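Local coordinates for BauA (Acinetobacter baumannii, PDB 6HCP), which takes up iron across the outer membrane as the TonB-dependent receptor and transporter for ferric preacinetobactin, at residues Q338-V343 with D377-R382; N373-D378 with L413-L418. All coordinates share one frame; numbering follows the deposited sequence.

Contact 1: residues Q338-V343 with D377-R382; sequences QLAFDV and DDYGYR
Q338 and Y381 sit opposite each other as an antiparallel hydrogen-bonded pair, their side chains running side by side. In Q338, chi1 of -60° sets CG beside the backbone N, and the chain runs on extended. Its OE1 lies at the edge of the Y381 ring, 3.4 Å from CD2, with amide and ring planes 53° apart. NE2 of Q338 donates to E407 O and N318 OD1. Two residues on, A340 pairs with Y379: Y379 N donates to A340 O at 2.8 Å, and that oxygen also lies near the plane of the Y379 ring, 3.6 Å from its CD1. The tyrosine CB meets A340 CB. Beyond the ring, a water hydrogen-bonds Y379 OH and donates to D342 OD2 (2.7 Å) and D377 OD2 (3.1 Å).

The other face carries L339, F341 and D378. L339 CD1 rests 3.2 Å from Y379 O, beside G380, which has no side chain. F341 takes the crowded chi1 position (66°), and its ring leads away from D378 to meet Y315 and F127; of its side chain, CB stays close, 3.3 Å from D377 O.

D342 OD2 and D377 OD2 are 5.4 Å apart, and their like charges would tend to repel; the shared water, and H415 ND1 donating to D377 OD1, probably ease this, while F341 brings the hairpin into contact with F127 of the plug.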
loop_
_atom_site.group_PDB
_atom_site.type_symbol
_atom_site.label_atom_id
_atom_site.label_comp_id
_atom_site.label_asym_id
_atom_site.label_seq_id
_atom_site.Cartn_x
_atom_site.Cartn_y
_atom_site.Cartn_z
ATOM N N GLN A 338 0.686 27.965 -26.313
ATOM C CA GLN A 338 -0.112 28.768 -25.404
ATOM C C GLN A 338 -1.471 29.029 -26.058
ATOM O O GLN A 338 -1.555 29.276 -27.263
ATOM C CB GLN A 338 0.595 30.083 -25.077
ATOM C CG GLN A 338 1.950 29.890 -24.413
ATOM C CD GLN A 338 2.614 31.198 -24.030
ATOM O OE1 GLN A 338 2.160 32.286 -24.392
ATOM N NE2 GLN A 338 3.578 31.106 -23.127
ATOM N N LEU A 339 -2.519 28.991 -25.239
ATOM C CA LEU A 339 -3.873 29.260 -25.693
ATOM C C LEU A 339 -4.609 30.017 -24.600
ATOM O O LEU A 339 -4.468 29.726 -23.416
ATOM C CB LEU A 339 -4.572 27.930 -26.008
ATOM C CG LEU A 339 -6.062 28.029 -26.364
ATOM C CD1 LEU A 339 -6.274 28.863 -27.619
ATOM C CD2 LEU A 339 -6.656 26.641 -26.553
ATOM N N ALA A 340 -5.397 31.011 -25.003
ATOM C CA ALA A 340 -6.340 31.629 -24.097
ATOM C C ALA A 340 -7.597 31.943 -24.891
ATOM O O ALA A 340 -7.511 32.189 -26.106
ATOM C CB ALA A 340 -5.786 32.876 -23.438
ATOM N N PHE A 341 -8.744 31.819 -24.227
ATOM C CA PHE A 341 -9.973 32.310 -24.835
ATOM C C PHE A 341 -10.896 32.832 -23.738
ATOM O O PHE A 341 -10.846 32.423 -22.570
ATOM C CB PHE A 341 -10.595 31.247 -25.749
ATOM C CG PHE A 341 -11.091 29.999 -25.057
ATOM C CD1 PHE A 341 -12.318 29.970 -24.416
ATOM C CD2 PHE A 341 -10.317 28.851 -25.062
ATOM C CE1 PHE A 341 -12.761 28.819 -23.769
ATOM C CE2 PHE A 341 -10.765 27.695 -24.443
ATOM C CZ PHE A 341 -11.978 27.681 -23.796
ATOM N N ASP A 342 -11.687 33.834 -24.123
ATOM C CA ASP A 342 -12.708 34.426 -23.286
ATOM C C ASP A 342 -14.038 34.273 -24.018
ATOM O O ASP A 342 -14.103 34.586 -25.215
ATOM C CB ASP A 342 -12.456 35.921 -23.043
ATOM C CG ASP A 342 -11.131 36.236 -22.357
ATOM O OD1 ASP A 342 -10.685 35.414 -21.541
ATOM O OD2 ASP A 342 -10.474 37.211 -22.780
ATOM N N VAL A 343 -15.067 33.811 -23.320
ATOM C CA VAL A 343 -16.369 33.630 -23.967
ATOM C C VAL A 343 -17.478 34.147 -23.044
ATOM O O VAL A 343 -17.477 33.928 -21.812
ATOM C CB VAL A 343 -16.566 32.185 -24.458
ATOM C CG1 VAL A 343 -16.067 31.157 -23.484
ATOM C CG2 VAL A 343 -17.989 31.869 -24.898
ATOM N N ASP A 377 -13.305 35.479 -27.913
ATOM C CA ASP A 377 -12.002 35.855 -28.423
ATOM C C ASP A 377 -11.000 34.742 -28.107
ATOM O O ASP A 377 -10.926 34.296 -26.967
ATOM C CB ASP A 377 -11.542 37.158 -27.772
ATOM C CG ASP A 377 -12.362 38.369 -28.201
ATOM O OD1 ASP A 377 -12.673 38.457 -29.391
ATOM O OD2 ASP A 377 -12.708 39.172 -27.324
ATOM N N ASP A 378 -10.218 34.357 -29.116
ATOM C CA ASP A 378 -9.151 33.403 -28.993
ATOM C C ASP A 378 -7.798 34.113 -29.124
ATOM O O ASP A 378 -7.618 34.954 -29.997
ATOM C CB ASP A 378 -9.246 32.333 -30.078
ATOM C CG ASP A 378 -10.204 31.206 -29.740
ATOM O OD1 ASP A 378 -11.406 31.476 -29.592
ATOM O OD2 ASP A 378 -9.743 30.070 -29.722
ATOM N N TYR A 379 -6.823 33.609 -28.363
ATOM C CA TYR A 379 -5.440 34.048 -28.357
ATOM C C TYR A 379 -4.563 32.804 -28.363
ATOM O O TYR A 379 -4.946 31.783 -27.785
ATOM C CB TYR A 379 -5.120 34.823 -27.080
ATOM C CG TYR A 379 -6.007 35.991 -26.778
ATOM C CD1 TYR A 379 -7.296 35.807 -26.316
ATOM C CD2 TYR A 379 -5.560 37.294 -26.961
ATOM C CE1 TYR A 379 -8.131 36.877 -26.053
ATOM C CE2 TYR A 379 -6.401 38.374 -26.753
ATOM C CZ TYR A 379 -7.681 38.169 -26.278
ATOM O OH TYR A 379 -8.495 39.231 -26.015
ATOM N N GLY A 380 -3.405 32.865 -29.014
ATOM C CA GLY A 380 -2.495 31.746 -28.872
ATOM C C GLY A 380 -1.200 31.865 -29.645
ATOM O O GLY A 380 -1.054 32.676 -30.548
ATOM N N TYR A 381 -0.258 30.993 -29.265
ATOM C CA TYR A 381 0.915 30.655 -30.056
ATOM C C TYR A 381 0.877 29.162 -30.377
ATOM O O TYR A 381 0.886 28.314 -29.465
ATOM C CB TYR A 381 2.219 30.879 -29.280
ATOM C CG TYR A 381 2.605 32.309 -29.023
ATOM C CD1 TYR A 381 3.012 33.142 -30.055
ATOM C CD2 TYR A 381 2.799 32.744 -27.723
ATOM C CE1 TYR A 381 3.488 34.420 -29.799
ATOM C CE2 TYR A 381 3.261 34.016 -27.450
ATOM C CZ TYR A 381 3.621 34.848 -28.490
ATOM O OH TYR A 381 4.106 36.077 -28.172
ATOM N N ARG A 382 1.001 28.852 -31.661
ATOM C CA ARG A 382 1.343 27.526 -32.099
ATOM C C ARG A 382 2.854 27.318 -31.921
ATOM O O ARG A 382 3.306 26.210 -31.698
ATOM C CB ARG A 382 0.921 27.327 -33.560
ATOM C CG ARG A 382 0.682 25.871 -33.935
ATOM C CD ARG A 382 0.371 25.645 -35.409
ATOM N NE ARG A 382 1.393 26.191 -36.298
ATOM C CZ ARG A 382 2.541 25.590 -36.607
ATOM N NH1 ARG A 382 2.797 24.367 -36.173
ATOM N NH2 ARG A 382 3.442 26.226 -37.333
HETATM O O HOH W 1 -10.763 38.891 -24.908
#

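Contact 2: residues N373-D378 with L413-L418; sequences NHTQDD and LFHSTL. With EDO (1,2-ethanediol), chain L; EDO (1,2-ethanediol), chain F.
A classic beta bulge, in which L413 and F414 both face D378, interrupts the regular antiparallel pairing of two neighbouring barrel strands. D378 O accepts L413 N at 2.7 Å and, weakly, F414 N at 3.4 Å. The F414 ring lies alongside the D378 side chain: CB sits over one face, offset toward the rim and 4.0 Å from the centroid, and the carboxylate stacks with its plane 15° from that of the ring. Q376 NE2 grips D378 OD1 on its syn side at 2.8 Å and also donates to O1 of an ethanediol, probably from the crystallisation liquor.

On the opposite face, H415, its CG anti to the backbone N, donates almost straight (170°) from ND1 to D377 OD1 at 2.7 Å. The acceptor lies in the imidazole plane, whereas the donor stands 36° above the carboxylate plane. Farther along, L418 CB packs over a face of the H374 ring, 3.7 Å from its centroid; a water joins H374 NE2 to S416 OG, and H374 ND1 is hydrogen-bonded to Y372 OH.

Each carboxylate thus has its own N-H donor: the Q376 amide would stabilise charge on D378 and fix its rotation against F414, and D377 may raise the basicity of the H415 imidazole.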
loop_
_atom_site.group_PDB
_atom_site.type_symbol
_atom_site.label_atom_id
_atom_site.label_comp_id
_atom_site.label_asym_id
_atom_site.label_seq_id
_atom_site.Cartn_x
_atom_site.Cartn_y
_atom_site.Cartn_z
ATOM N N ASN A 373 -26.611 32.371 -27.289
ATOM C CA ASN A 373 -25.648 33.161 -28.042
ATOM C C ASN A 373 -24.346 33.220 -27.245
ATOM O O ASN A 373 -24.376 33.393 -26.032
ATOM C CB ASN A 373 -26.152 34.578 -28.343
ATOM C CG ASN A 373 -25.149 35.400 -29.129
ATOM O OD1 ASN A 373 -24.980 35.208 -30.333
ATOM N ND2 ASN A 373 -24.401 36.245 -28.441
ATOM N N HIS A 374 -23.218 33.116 -27.943
ATOM C CA HIS A 374 -21.942 33.456 -27.322
ATOM C C HIS A 374 -21.097 34.284 -28.281
ATOM O O HIS A 374 -21.232 34.192 -29.500
ATOM C CB HIS A 374 -21.217 32.209 -26.771
ATOM C CG HIS A 374 -20.430 31.402 -27.743
ATOM N ND1 HIS A 374 -20.535 30.022 -27.776
ATOM C CD2 HIS A 374 -19.403 31.723 -28.565
ATOM C CE1 HIS A 374 -19.642 29.543 -28.627
ATOM N NE2 HIS A 374 -18.921 30.571 -29.118
ATOM N N THR A 375 -20.236 35.108 -27.680
ATOM C CA THR A 375 -19.162 35.774 -28.359
ATOM C C THR A 375 -17.857 35.367 -27.681
ATOM O O THR A 375 -17.834 35.194 -26.467
ATOM C CB THR A 375 -19.345 37.298 -28.327
ATOM O OG1 THR A 375 -19.281 37.723 -26.966
ATOM C CG2 THR A 375 -20.662 37.731 -28.930
ATOM N N GLN A 376 -16.816 35.176 -28.488
ATOM C CA GLN A 376 -15.563 34.607 -28.019
ATOM C C GLN A 376 -14.390 35.347 -28.672
ATOM O O GLN A 376 -14.440 35.731 -29.829
ATOM C CB GLN A 376 -15.541 33.115 -28.335
ATOM C CG GLN A 376 -14.301 32.382 -27.838
ATOM C CD GLN A 376 -14.509 30.884 -27.845
ATOM O OE1 GLN A 376 -15.589 30.402 -27.503
ATOM N NE2 GLN A 376 -13.507 30.157 -28.311
ATOM N N ASP A 377 -13.305 35.479 -27.913
ATOM C CA ASP A 377 -12.002 35.855 -28.423
ATOM C C ASP A 377 -11.000 34.742 -28.107
ATOM O O ASP A 377 -10.926 34.296 -26.967
ATOM C CB ASP A 377 -11.542 37.158 -27.772
ATOM C CG ASP A 377 -12.362 38.369 -28.201
ATOM O OD1 ASP A 377 -12.673 38.457 -29.391
ATOM O OD2 ASP A 377 -12.708 39.172 -27.324
ATOM N N ASP A 378 -10.218 34.357 -29.116
ATOM C CA ASP A 378 -9.151 33.403 -28.993
ATOM C C ASP A 378 -7.798 34.113 -29.124
ATOM O O ASP A 378 -7.618 34.954 -29.997
ATOM C CB ASP A 378 -9.246 32.333 -30.078
ATOM C CG ASP A 378 -10.204 31.206 -29.740
ATOM O OD1 ASP A 378 -11.406 31.476 -29.592
ATOM O OD2 ASP A 378 -9.743 30.070 -29.722
ATOM N N LEU A 413 -5.979 36.123 -31.855
ATOM C CA LEU A 413 -6.072 35.374 -33.096
ATOM C C LEU A 413 -7.359 35.761 -33.843
ATOM O O LEU A 413 -7.307 36.095 -35.003
ATOM C CB LEU A 413 -6.036 33.872 -32.817
ATOM C CG LEU A 413 -4.720 33.332 -32.244
ATOM C CD1 LEU A 413 -4.826 31.836 -31.968
ATOM C CD2 LEU A 413 -3.552 33.618 -33.172
ATOM N N PHE A 414 -8.521 35.598 -33.209
ATOM C CA PHE A 414 -9.798 35.835 -33.928
ATOM C C PHE A 414 -10.950 35.941 -32.931
ATOM O O PHE A 414 -10.873 35.468 -31.789
ATOM C CB PHE A 414 -10.059 34.743 -34.966
ATOM C CG PHE A 414 -10.155 33.344 -34.415
ATOM C CD1 PHE A 414 -11.367 32.849 -33.958
ATOM C CD2 PHE A 414 -9.052 32.505 -34.394
ATOM C CE1 PHE A 414 -11.458 31.568 -33.438
ATOM C CE2 PHE A 414 -9.136 31.241 -33.834
ATOM C CZ PHE A 414 -10.337 30.773 -33.360
ATOM N N HIS A 415 -11.998 36.634 -33.388
ATOM C CA HIS A 415 -13.263 36.752 -32.734
ATOM C C HIS A 415 -14.216 35.736 -33.379
ATOM O O HIS A 415 -14.125 35.496 -34.567
ATOM C CB HIS A 415 -13.781 38.191 -32.873
ATOM C CG HIS A 415 -15.022 38.458 -32.103
ATOM N ND1 HIS A 415 -15.005 38.641 -30.725
ATOM C CD2 HIS A 415 -16.322 38.507 -32.486
ATOM C CE1 HIS A 415 -16.241 38.823 -30.298
ATOM N NE2 HIS A 415 -17.069 38.711 -31.352
ATOM N N SER A 416 -15.091 35.120 -32.588
ATOM C CA SER A 416 -16.055 34.156 -33.126
ATOM C C SER A 416 -17.365 34.274 -32.356
ATOM O O SER A 416 -17.407 34.857 -31.268
ATOM C CB SER A 416 -15.503 32.756 -33.114
ATOM O OG SER A 416 -15.189 32.350 -31.783
ATOM N N THR A 417 -18.455 33.810 -32.981
ATOM C CA THR A 417 -19.759 33.820 -32.377
ATOM C C THR A 417 -20.472 32.515 -32.737
ATOM O O THR A 417 -20.188 31.883 -33.751
ATOM C CB THR A 417 -20.625 35.021 -32.797
ATOM O OG1 THR A 417 -21.113 34.769 -34.116
ATOM C CG2 THR A 417 -19.885 36.341 -32.753
ATOM N N LEU A 418 -21.426 32.151 -31.876
ATOM C CA LEU A 418 -22.326 31.065 -32.090
ATOM C C LEU A 418 -23.705 31.488 -31.591
ATOM O O LEU A 418 -23.853 32.079 -30.512
ATOM C CB LEU A 418 -21.845 29.836 -31.318
ATOM C CG LEU A 418 -22.692 28.570 -31.500
ATOM C CD1 LEU A 418 -22.715 28.143 -32.951
ATOM C CD2 LEU A 418 -22.139 27.435 -30.628
HETATM C C1 EDO L . -14.712 38.534 -24.744
HETATM O O1 EDO L . -15.648 38.897 -23.727
HETATM C C2 EDO L . -15.450 37.687 -25.764
HETATM O O2 EDO L . -16.690 38.303 -26.132
HETATM C C1 EDO F . -13.701 26.159 -27.125
HETATM O O1 EDO F . -14.106 27.161 -28.053
HETATM C C2 EDO F . -12.337 25.646 -27.536
HETATM O O2 EDO F . -11.610 26.749 -28.050
HETATM O O HOH W 2 -17.009 30.231 -31.183
HETATM O O HOH W 3 -12.820 33.286 -30.942
#

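Contact 1 and contact 2 lie on opposite edges of one strand, 361-381, with their centres 10 Å apart. Contact 1 pairs it with strand 331-358, its hairpin partner earlier in the chain; contact 2 pairs it with strand 412-431, reached later, so three consecutive barrel strands lie edge to edge in chain order. D377 and D378 belong to both contacts: the D377 backbone bonds to D342 on strand 331-358, that of D378 to L413 and F414 on strand 412-431, so neighbouring residues bond to opposite sides. The contacts also touch directly, Q376 CG lying 3.4 Å from D342 O. Such edge-to-edge bonding, repeated round the barrel, builds the wall that encloses the plug in this family.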